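NEQ263 (Nanoarchaeum equitans Kin4-M, PDB 5BN3) probably binds ATP as the NeqB subunit of the NeqA-NeqB ATP synthase core complex. Local coordinates at residues Asn75-Pro80 against Ser195-Ile200; Glu109-Gly114 against His122-Gly127; Leu373-Leu378 against Ser403-Ser408. All blocks are in the same frame, centred on the assembly; numbering follows the deposited sequence.

Contact 1 (Asn75-Pro80 against Ser195-Ile200); sequences NGFGEP and SPIEKI
Asn75 meets the carboxylate of Glu198 through its CB, 3.4 Å from Glu198 OE2, while its amide turns back into its own loop. Chi1 (65°) sets CG between the backbone N and the carbonyl carbon. OD1 accepts from Phe77 N, which makes an Asx turn, and from Glu79 N; the two donors lie above opposite faces of the amide plane. Asn75 ND2 donates to Glu79 OE1 at 2.9 Å, holding the amide at both ends. Gly76 carries the one hydrogen bond between the segments: its N donates to Glu198 OE2 at 3.1 Å (N-H...O angle 164°), on the anti side of the carboxylate. A CB on Gly76 would clash with Glu198 O. Phe77 follows with its ring against the aliphatic part of Glu198. Glu198 CG sits over one face, 4.1 Å from the ring centroid, a CH-pi contact, and Ile197 CG2 lies at the edge, 3.9 Å from Phe77 CZ. Phe44 stacks on the same ring. The type I turn Asn75-Gly78, following strand 73-75, thus packs on the first turn of helix 196-215 in the nucleotide-binding domain. Glu198 therefore works twice, its methylenes covering an aromatic ring and its charge probably stabilised by a backbone N-H.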
loop_
_atom_site.group_PDB
_atom_site.type_symbol
_atom_site.label_atom_id
_atom_site.label_comp_id
_atom_site.label_asym_id
_atom_site.label_seq_id
_atom_site.Cartn_x
_atom_site.Cartn_y
_atom_site.Cartn_z
ATOM N N ASN B 75 29.690 -15.963 -22.642
ATOM C CA ASN B 75 29.123 -15.257 -21.492
ATOM C C ASN B 75 28.254 -14.081 -21.940
ATOM O O ASN B 75 27.995 -13.917 -23.133
ATOM C CB ASN B 75 30.199 -14.814 -20.486
ATOM C CG ASN B 75 31.162 -13.777 -21.054
ATOM O OD1 ASN B 75 30.948 -13.221 -22.131
ATOM N ND2 ASN B 75 32.230 -13.506 -20.313
ATOM N N GLY B 76 27.817 -13.259 -20.990
ATOM C CA GLY B 76 26.946 -12.140 -21.306
ATOM C C GLY B 76 27.596 -11.057 -22.147
ATOM O O GLY B 76 26.904 -10.237 -22.752
ATOM N N PHE B 77 28.926 -11.047 -22.186
ATOM C CA PHE B 77 29.651 -10.054 -22.972
ATOM C C PHE B 77 29.964 -10.569 -24.375
ATOM O O PHE B 77 30.523 -9.846 -25.202
ATOM C CB PHE B 77 30.944 -9.650 -22.259
ATOM C CG PHE B 77 30.725 -9.026 -20.910
ATOM C CD1 PHE B 77 30.169 -7.761 -20.799
ATOM C CD2 PHE B 77 31.090 -9.697 -19.751
ATOM C CE1 PHE B 77 29.970 -7.179 -19.558
ATOM C CE2 PHE B 77 30.895 -9.121 -18.507
ATOM C CZ PHE B 77 30.334 -7.859 -18.411
ATOM N N GLY B 78 29.600 -11.819 -24.642
ATOM C CA GLY B 78 29.869 -12.423 -25.935
ATOM C C GLY B 78 31.246 -13.058 -26.011
ATOM O O GLY B 78 31.702 -13.449 -27.090
ATOM N N GLU B 79 31.914 -13.156 -24.866
ATOM C CA GLU B 79 33.231 -13.779 -24.799
ATOM C C GLU B 79 33.080 -15.287 -24.685
ATOM O O GLU B 79 32.249 -15.774 -23.918
ATOM C CB GLU B 79 34.018 -13.233 -23.605
ATOM C CG GLU B 79 34.322 -11.744 -23.697
ATOM C CD GLU B 79 34.638 -11.129 -22.347
ATOM O OE1 GLU B 79 34.404 -11.798 -21.316
ATOM O OE2 GLU B 79 35.116 -9.977 -22.313
ATOM N N PRO B 80 33.897 -16.036 -25.441
ATOM C CA PRO B 80 33.738 -17.492 -25.481
ATOM C C PRO B 80 34.002 -18.158 -24.137
ATOM O O PRO B 80 34.936 -17.780 -23.424
ATOM C CB PRO B 80 34.797 -17.928 -26.501
ATOM C CG PRO B 80 35.835 -16.859 -26.444
ATOM C CD PRO B 80 35.076 -15.584 -26.202
ATOM N N SER B 195 28.040 -9.714 -12.325
ATOM C CA SER B 195 27.823 -8.270 -12.300
ATOM C C SER B 195 26.543 -7.927 -13.055
ATOM O O SER B 195 26.222 -8.571 -14.058
ATOM C CB SER B 195 29.015 -7.548 -12.935
ATOM O OG SER B 195 28.767 -6.159 -13.061
ATOM N N PRO B 196 25.800 -6.920 -12.571
ATOM C CA PRO B 196 24.549 -6.550 -13.240
ATOM C C PRO B 196 24.769 -6.069 -14.673
ATOM O O PRO B 196 23.859 -6.207 -15.489
ATOM C CB PRO B 196 23.996 -5.413 -12.367
ATOM C CG PRO B 196 25.171 -4.899 -11.606
ATOM C CD PRO B 196 26.055 -6.090 -11.381
ATOM N N ILE B 197 25.944 -5.521 -14.974
ATOM C CA ILE B 197 26.241 -5.080 -16.335
ATOM C C ILE B 197 26.315 -6.261 -17.315
ATOM O O ILE B 197 25.922 -6.134 -18.474
ATOM C CB ILE B 197 27.530 -4.211 -16.400
ATOM C CG1 ILE B 197 27.653 -3.509 -17.753
ATOM C CG2 ILE B 197 28.772 -5.046 -16.139
ATOM C CD1 ILE B 197 26.677 -2.377 -17.937
ATOM N N GLU B 198 26.796 -7.414 -16.852
ATOM C CA GLU B 198 26.843 -8.595 -17.710
ATOM C C GLU B 198 25.435 -9.126 -17.967
ATOM O O GLU B 198 25.129 -9.610 -19.060
ATOM C CB GLU B 198 27.715 -9.701 -17.102
ATOM C CG GLU B 198 27.798 -10.938 -17.994
ATOM C CD GLU B 198 28.684 -12.039 -17.444
ATOM O OE1 GLU B 198 29.415 -11.802 -16.457
ATOM O OE2 GLU B 198 28.649 -13.152 -18.011
ATOM N N LYS B 199 24.582 -9.031 -16.953
ATOM C CA LYS B 199 23.211 -9.512 -17.067
ATOM C C LYS B 199 22.404 -8.723 -18.097
ATOM O O LYS B 199 21.689 -9.309 -18.906
ATOM C CB LYS B 199 22.510 -9.484 -15.703
ATOM C CG LYS B 199 22.998 -10.548 -14.720
ATOM C CD LYS B 199 22.047 -10.673 -13.531
ATOM C CE LYS B 199 22.538 -11.699 -12.516
ATOM N NZ LYS B 199 23.597 -11.162 -11.621
ATOM N N ILE B 200 22.515 -7.399 -18.073
ATOM C CA ILE B 200 21.727 -6.585 -19.000
ATOM C C ILE B 200 22.313 -6.563 -20.412
ATOM O O ILE B 200 21.616 -6.230 -21.370
ATOM C CB ILE B 200 21.494 -5.139 -18.494
ATOM C CG1 ILE B 200 22.805 -4.355 -18.452
ATOM C CG2 ILE B 200 20.802 -5.147 -17.132
ATOM C CD1 ILE B 200 22.601 -2.852 -18.531
#

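Contact 2 (Glu109-Gly114 against His122-Gly127)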
loop_
_atom_site.group_PDB
_atom_site.type_symbol
_atom_site.label_atom_id
_atom_site.label_comp_id
_atom_site.label_asym_id
_atom_site.label_seq_id
_atom_site.Cartn_x
_atom_site.Cartn_y
_atom_site.Cartn_z
ATOM N N GLU B 109 2.681 -15.890 -41.155
ATOM C CA GLU B 109 2.963 -17.305 -41.382
ATOM C C GLU B 109 3.083 -18.068 -40.062
ATOM O O GLU B 109 3.994 -17.821 -39.269
ATOM C CB GLU B 109 4.243 -17.454 -42.206
ATOM C CG GLU B 109 4.632 -18.884 -42.520
ATOM C CD GLU B 109 5.931 -18.977 -43.302
ATOM O OE1 GLU B 109 6.364 -17.953 -43.878
ATOM O OE2 GLU B 109 6.521 -20.076 -43.339
ATOM N N ILE B 110 2.159 -18.995 -39.831
ATOM C CA ILE B 110 2.154 -19.794 -38.607
ATOM C C ILE B 110 3.351 -20.742 -38.516
ATOM O O ILE B 110 3.641 -21.486 -39.455
ATOM C CB ILE B 110 0.851 -20.621 -38.482
ATOM C CG1 ILE B 110 -0.348 -19.697 -38.241
ATOM C CG2 ILE B 110 0.958 -21.631 -37.352
ATOM C CD1 ILE B 110 -1.669 -20.434 -38.082
ATOM N N LEU B 111 4.048 -20.697 -37.382
ATOM C CA LEU B 111 5.054 -21.701 -37.045
ATOM C C LEU B 111 4.391 -22.754 -36.166
ATOM O O LEU B 111 4.099 -22.498 -34.995
ATOM C CB LEU B 111 6.224 -21.067 -36.286
ATOM C CG LEU B 111 7.153 -20.102 -37.026
ATOM C CD1 LEU B 111 8.085 -19.405 -36.050
ATOM C CD2 LEU B 111 7.962 -20.845 -38.068
ATOM N N TYR B 112 4.146 -23.937 -36.719
ATOM C CA TYR B 112 3.471 -24.982 -35.954
ATOM C C TYR B 112 4.364 -25.622 -34.891
ATOM O O TYR B 112 5.459 -26.107 -35.182
ATOM C CB TYR B 112 2.850 -26.028 -36.883
ATOM C CG TYR B 112 1.582 -25.524 -37.517
ATOM C CD1 TYR B 112 0.391 -25.525 -36.809
ATOM C CD2 TYR B 112 1.577 -25.020 -38.808
ATOM C CE1 TYR B 112 -0.766 -25.055 -37.371
ATOM C CE2 TYR B 112 0.418 -24.548 -39.380
ATOM C CZ TYR B 112 -0.748 -24.570 -38.652
ATOM O OH TYR B 112 -1.914 -24.105 -39.196
ATOM N N THR B 113 3.876 -25.607 -33.656
ATOM C CA THR B 113 4.623 -26.110 -32.514
ATOM C C THR B 113 4.334 -27.580 -32.273
ATOM O O THR B 113 5.134 -28.281 -31.655
ATOM C CB THR B 113 4.281 -25.324 -31.231
ATOM O OG1 THR B 113 2.916 -25.566 -30.866
ATOM C CG2 THR B 113 4.484 -23.837 -31.454
ATOM N N GLY B 114 3.183 -28.041 -32.754
ATOM C CA GLY B 114 2.752 -29.405 -32.512
ATOM C C GLY B 114 2.024 -29.528 -31.188
ATOM O O GLY B 114 1.623 -30.621 -30.784
ATOM N N HIS B 122 -4.025 -20.075 -30.185
ATOM C CA HIS B 122 -2.992 -19.054 -29.986
ATOM C C HIS B 122 -1.699 -19.316 -30.757
ATOM O O HIS B 122 -0.620 -19.318 -30.159
ATOM C CB HIS B 122 -2.665 -18.932 -28.491
ATOM C CG HIS B 122 -3.873 -18.903 -27.607
ATOM N ND1 HIS B 122 -4.793 -17.877 -27.629
ATOM C CD2 HIS B 122 -4.307 -19.772 -26.659
ATOM C CE1 HIS B 122 -5.743 -18.116 -26.743
ATOM N NE2 HIS B 122 -5.470 -19.261 -26.141
ATOM N N PRO B 123 -1.793 -19.523 -32.086
ATOM C CA PRO B 123 -0.589 -19.941 -32.813
ATOM C C PRO B 123 0.499 -18.875 -32.860
ATOM O O PRO B 123 0.204 -17.675 -32.899
ATOM C CB PRO B 123 -1.111 -20.219 -34.226
ATOM C CG PRO B 123 -2.326 -19.370 -34.357
ATOM C CD PRO B 123 -2.947 -19.350 -32.986
ATOM N N LEU B 124 1.748 -19.333 -32.844
ATOM C CA LEU B 124 2.918 -18.474 -32.991
ATOM C C LEU B 124 3.196 -18.239 -34.472
ATOM O O LEU B 124 3.162 -19.177 -35.271
ATOM C CB LEU B 124 4.129 -19.150 -32.334
ATOM C CG LEU B 124 5.545 -18.687 -32.691
ATOM C CD1 LEU B 124 5.807 -17.291 -32.170
ATOM C CD2 LEU B 124 6.584 -19.650 -32.145
ATOM N N LEU B 125 3.462 -16.990 -34.842
ATOM C CA LEU B 125 3.770 -16.654 -36.233
ATOM C C LEU B 125 5.249 -16.318 -36.397
ATOM O O LEU B 125 5.895 -15.873 -35.450
ATOM C CB LEU B 125 2.901 -15.487 -36.717
ATOM C CG LEU B 125 1.551 -15.821 -37.359
ATOM C CD1 LEU B 125 0.686 -16.652 -36.444
ATOM C CD2 LEU B 125 0.816 -14.551 -37.752
ATOM N N LYS B 126 5.791 -16.537 -37.594
ATOM C CA LYS B 126 7.206 -16.262 -37.836
ATOM C C LYS B 126 7.483 -14.761 -37.797
ATOM O O LYS B 126 6.879 -13.984 -38.543
ATOM C CB LYS B 126 7.681 -16.860 -39.166
ATOM C CG LYS B 126 9.203 -16.957 -39.275
ATOM C CD LYS B 126 9.650 -17.781 -40.479
ATOM C CE LYS B 126 9.499 -17.009 -41.778
ATOM N NZ LYS B 126 10.069 -17.759 -42.934
ATOM N N GLY B 127 8.393 -14.359 -36.913
ATOM C CA GLY B 127 8.700 -12.953 -36.725
ATOM C C GLY B 127 7.961 -12.358 -35.541
ATOM O O GLY B 127 8.168 -11.201 -35.186
HETATM O O HOH W 1 5.173 -14.512 -40.736
HETATM O O HOH W 2 1.814 -22.118 -33.476
#
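Ile110 and Leu125 are opposed as an antiparallel, non-hydrogen-bonded pair, CA to CA 4.3 Å, and their side chains diverge at the root yet still touch through their branches. Ile110 CG1 reaches Leu125 CD1 at 3.7 Å, the two side chains crossing at a slant. The same isoleucine sets CD1 against CB and CG of Pro123, 3.9 Å from Pro123 CB. Its CG2, anti to the backbone N, also serves its own segment: it lies over the centre of the Tyr112 ring, 3.5 Å above the plane. Leu111 is turned to another side, where its CD1 packs 3.7 Å from Lys126 CA and more loosely against Leu124 CD2.

The backbones beneath form a short, weakly bonded antiparallel pair of strands, 110-111 with 124-125, and helix 116-119 lies in the connection between them. Lys126 N donates to Glu109 O at 2.8 Å, nearly in line with the C=O bond (C=O...N angle 164°), and Leu111 N donates to Leu124 O at 2.7 Å. Beyond these bonds water takes over: one molecule joins Glu109 N to Lys126 O, another joins Leu124 N to Leu111 O. Thr275 of strand 273-281 packs against Leu111, Leu124 and Lys126, placing this pair beside the central sheet of the nucleotide-binding domain.

Glu109 and Lys126 run side by side and point the same way. Glu109 is extended, whereas Lys126 bends at chi3 (76°), which turns CE; the salt bridge from Glu109 OE1 to Lys126 NZ is long, at 3.8 Å. The Lys126 ammonium has its stronger partner in the carboxylate of Asp220.

Contact 3 (Leu373-Leu378 against Ser403-Ser408)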
loop_
_atom_site.group_PDB
_atom_site.type_symbol
_atom_site.label_atom_id
_atom_site.label_comp_id
_atom_site.label_asym_id
_atom_site.label_seq_id
_atom_site.Cartn_x
_atom_site.Cartn_y
_atom_site.Cartn_z
ATOM N N LEU B 373 -20.003 -27.811 -19.394
ATOM C CA LEU B 373 -19.263 -28.264 -18.220
ATOM C C LEU B 373 -18.379 -29.465 -18.544
ATOM O O LEU B 373 -17.220 -29.530 -18.130
ATOM C CB LEU B 373 -20.234 -28.622 -17.094
ATOM C CG LEU B 373 -19.601 -29.117 -15.793
ATOM C CD1 LEU B 373 -18.587 -28.110 -15.304
ATOM C CD2 LEU B 373 -20.657 -29.355 -14.731
ATOM N N LYS B 374 -18.939 -30.413 -19.287
ATOM C CA LYS B 374 -18.206 -31.605 -19.695
ATOM C C LYS B 374 -17.132 -31.262 -20.724
ATOM O O LYS B 374 -16.047 -31.842 -20.715
ATOM C CB LYS B 374 -19.171 -32.641 -20.274
ATOM C CG LYS B 374 -18.528 -33.976 -20.605
ATOM C CD LYS B 374 -19.483 -34.852 -21.398
ATOM C CE LYS B 374 -18.986 -36.285 -21.487
ATOM N NZ LYS B 374 -19.905 -37.137 -22.295
ATOM N N PHE B 375 -17.448 -30.320 -21.611
ATOM C CA PHE B 375 -16.521 -29.883 -22.649
ATOM C C PHE B 375 -15.232 -29.347 -22.039
ATOM O O PHE B 375 -14.136 -29.711 -22.461
ATOM C CB PHE B 375 -17.176 -28.812 -23.525
ATOM C CG PHE B 375 -16.287 -28.292 -24.621
ATOM C CD1 PHE B 375 -16.126 -29.006 -25.798
ATOM C CD2 PHE B 375 -15.622 -27.083 -24.478
ATOM C CE1 PHE B 375 -15.309 -28.529 -26.811
ATOM C CE2 PHE B 375 -14.804 -26.602 -25.487
ATOM C CZ PHE B 375 -14.649 -27.325 -26.655
ATOM N N ALA B 376 -15.374 -28.483 -21.040
ATOM C CA ALA B 376 -14.224 -27.895 -20.366
ATOM C C ALA B 376 -13.383 -28.953 -19.660
ATOM O O ALA B 376 -12.158 -28.848 -19.612
ATOM C CB ALA B 376 -14.678 -26.832 -19.381
ATOM N N GLU B 377 -14.044 -29.965 -19.106
ATOM C CA GLU B 377 -13.343 -31.062 -18.446
ATOM C C GLU B 377 -12.515 -31.857 -19.452
ATOM O O GLU B 377 -11.359 -32.192 -19.191
ATOM C CB GLU B 377 -14.339 -31.991 -17.743
ATOM C CG GLU B 377 -13.681 -33.154 -17.012
ATOM C CD GLU B 377 -14.651 -34.277 -16.693
ATOM O OE1 GLU B 377 -15.871 -34.015 -16.616
ATOM O OE2 GLU B 377 -14.192 -35.427 -16.524
ATOM N N LEU B 378 -13.113 -32.147 -20.604
ATOM C CA LEU B 378 -12.453 -32.934 -21.645
ATOM C C LEU B 378 -11.364 -32.148 -22.380
ATOM O O LEU B 378 -10.369 -32.726 -22.818
ATOM C CB LEU B 378 -13.483 -33.464 -22.644
ATOM C CG LEU B 378 -14.524 -34.468 -22.144
ATOM C CD1 LEU B 378 -15.608 -34.676 -23.186
ATOM C CD2 LEU B 378 -13.864 -35.788 -21.813
ATOM N N SER B 403 -14.038 -34.665 -31.635
ATOM C CA SER B 403 -14.369 -35.786 -30.760
ATOM C C SER B 403 -14.948 -35.332 -29.417
ATOM O O SER B 403 -15.924 -35.904 -28.928
ATOM C CB SER B 403 -13.129 -36.652 -30.534
ATOM O OG SER B 403 -13.409 -37.722 -29.653
ATOM N N ILE B 404 -14.344 -34.300 -28.834
ATOM C CA ILE B 404 -14.802 -33.750 -27.560
ATOM C C ILE B 404 -16.197 -33.134 -27.684
ATOM O O ILE B 404 -17.040 -33.300 -26.800
ATOM C CB ILE B 404 -13.811 -32.693 -27.019
ATOM C CG1 ILE B 404 -12.452 -33.336 -26.726
ATOM C CG2 ILE B 404 -14.346 -32.044 -25.761
ATOM C CD1 ILE B 404 -11.376 -32.342 -26.326
ATOM N N LEU B 405 -16.434 -32.426 -28.786
ATOM C CA LEU B 405 -17.733 -31.810 -29.051
ATOM C C LEU B 405 -18.854 -32.849 -29.086
ATOM O O LEU B 405 -19.952 -32.606 -28.588
ATOM C CB LEU B 405 -17.691 -31.017 -30.360
ATOM C CG LEU B 405 -16.997 -29.654 -30.294
ATOM C CD1 LEU B 405 -16.853 -29.031 -31.674
ATOM C CD2 LEU B 405 -17.772 -28.726 -29.379
ATOM N N SER B 406 -18.562 -34.010 -29.665
ATOM C CA SER B 406 -19.524 -35.104 -29.729
ATOM C C SER B 406 -19.766 -35.717 -28.352
ATOM O O SER B 406 -20.914 -35.929 -27.957
ATOM C CB SER B 406 -19.041 -36.176 -30.705
ATOM O OG SER B 406 -18.861 -35.634 -32.001
ATOM N N GLN B 407 -18.683 -36.001 -27.629
ATOM C CA GLN B 407 -18.773 -36.560 -26.281
ATOM C C GLN B 407 -19.561 -35.649 -25.345
ATOM O O GLN B 407 -20.251 -36.120 -24.443
ATOM C CB GLN B 407 -17.376 -36.790 -25.690
ATOM C CG GLN B 407 -16.526 -37.826 -26.407
ATOM C CD GLN B 407 -15.275 -38.194 -25.624
ATOM O OE1 GLN B 407 -15.352 -38.603 -24.465
ATOM N NE2 GLN B 407 -14.115 -38.043 -26.255
ATOM N N SER B 408 -19.453 -34.344 -25.569
ATOM C CA SER B 408 -20.078 -33.362 -24.691
ATOM C C SER B 408 -21.563 -33.159 -24.977
ATOM O O SER B 408 -22.323 -32.778 -24.088
ATOM C CB SER B 408 -19.342 -32.025 -24.784
ATOM O OG SER B 408 -17.999 -32.166 -24.360
#
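Phe375 packs against Ile404, Leu405 and Ser408 where two roughly antiparallel helices of the C-terminal domain of V- and A-type ATP synthases meet. Helices 367-384 and 394-408 form a helical hairpin: the axes of the two segments approach to 8.9 Å, with 143° between their N-to-C directions.

The Phe375 side chain can be followed outward. Its CB lies 3.6 Å from Ser408 OG. CG stands anti to the backbone N (chi1 180°). CD1 then meets Ile404 CG2 at 3.5 Å, and CE1, one atom farther along, meets Leu405 CD2 at 3.6 Å. Phe375 and Leu405 lie alongside each other and point the same way, whereas Ile404 crosses the phenylalanine at about a right angle. Ser408 OG lies at the edge of the ring, in its plane. Ser346 of helix 334-356 and Leu410 also touch the Phe375 side chain, which thus joins the hairpin to a third helix.

One turn on, Leu378 CB also packs against Ile404 CG2, so that this methyl is wedged between Leu378 and Phe375. Leu378 CD1 reaches Gln407 CB and Ser408 OG, both at 3.7 Å.

The serine hydroxyl is directed back into its own helix, where OG donates to Ile404 O at 2.9 Å. An alanine here would probably open a small gap beside Phe375 CA and Leu378 CD1 and leave Ile404 O with one donor fewer.

Toward solvent, Lys374, extended from CG to its tip, runs over the end of helix 394-408, with its CD 3.7 Å from Ser408 CA.

Contacts 1 and 3 are largely buried and contact 2 only partly, with an exposed acidic residue and two bridging waters at its margin. Each holds different elements: a turn against a helix start in contact 1, two short strands in contact 2, two helices in contact 3. Contact 1 combines a carboxylate-to-backbone bond with aromatic packing, contact 2 relies on backbone bonds flanked by aliphatic branches, and contact 3 is mainly apolar. Contact 2 falls within the chain loop closed by contact 1, yet their centres are about 31 Å apart, on opposite sides of the chain's centre. Contact 3 shares contact 2's side, their nearest atoms about 12 Å apart.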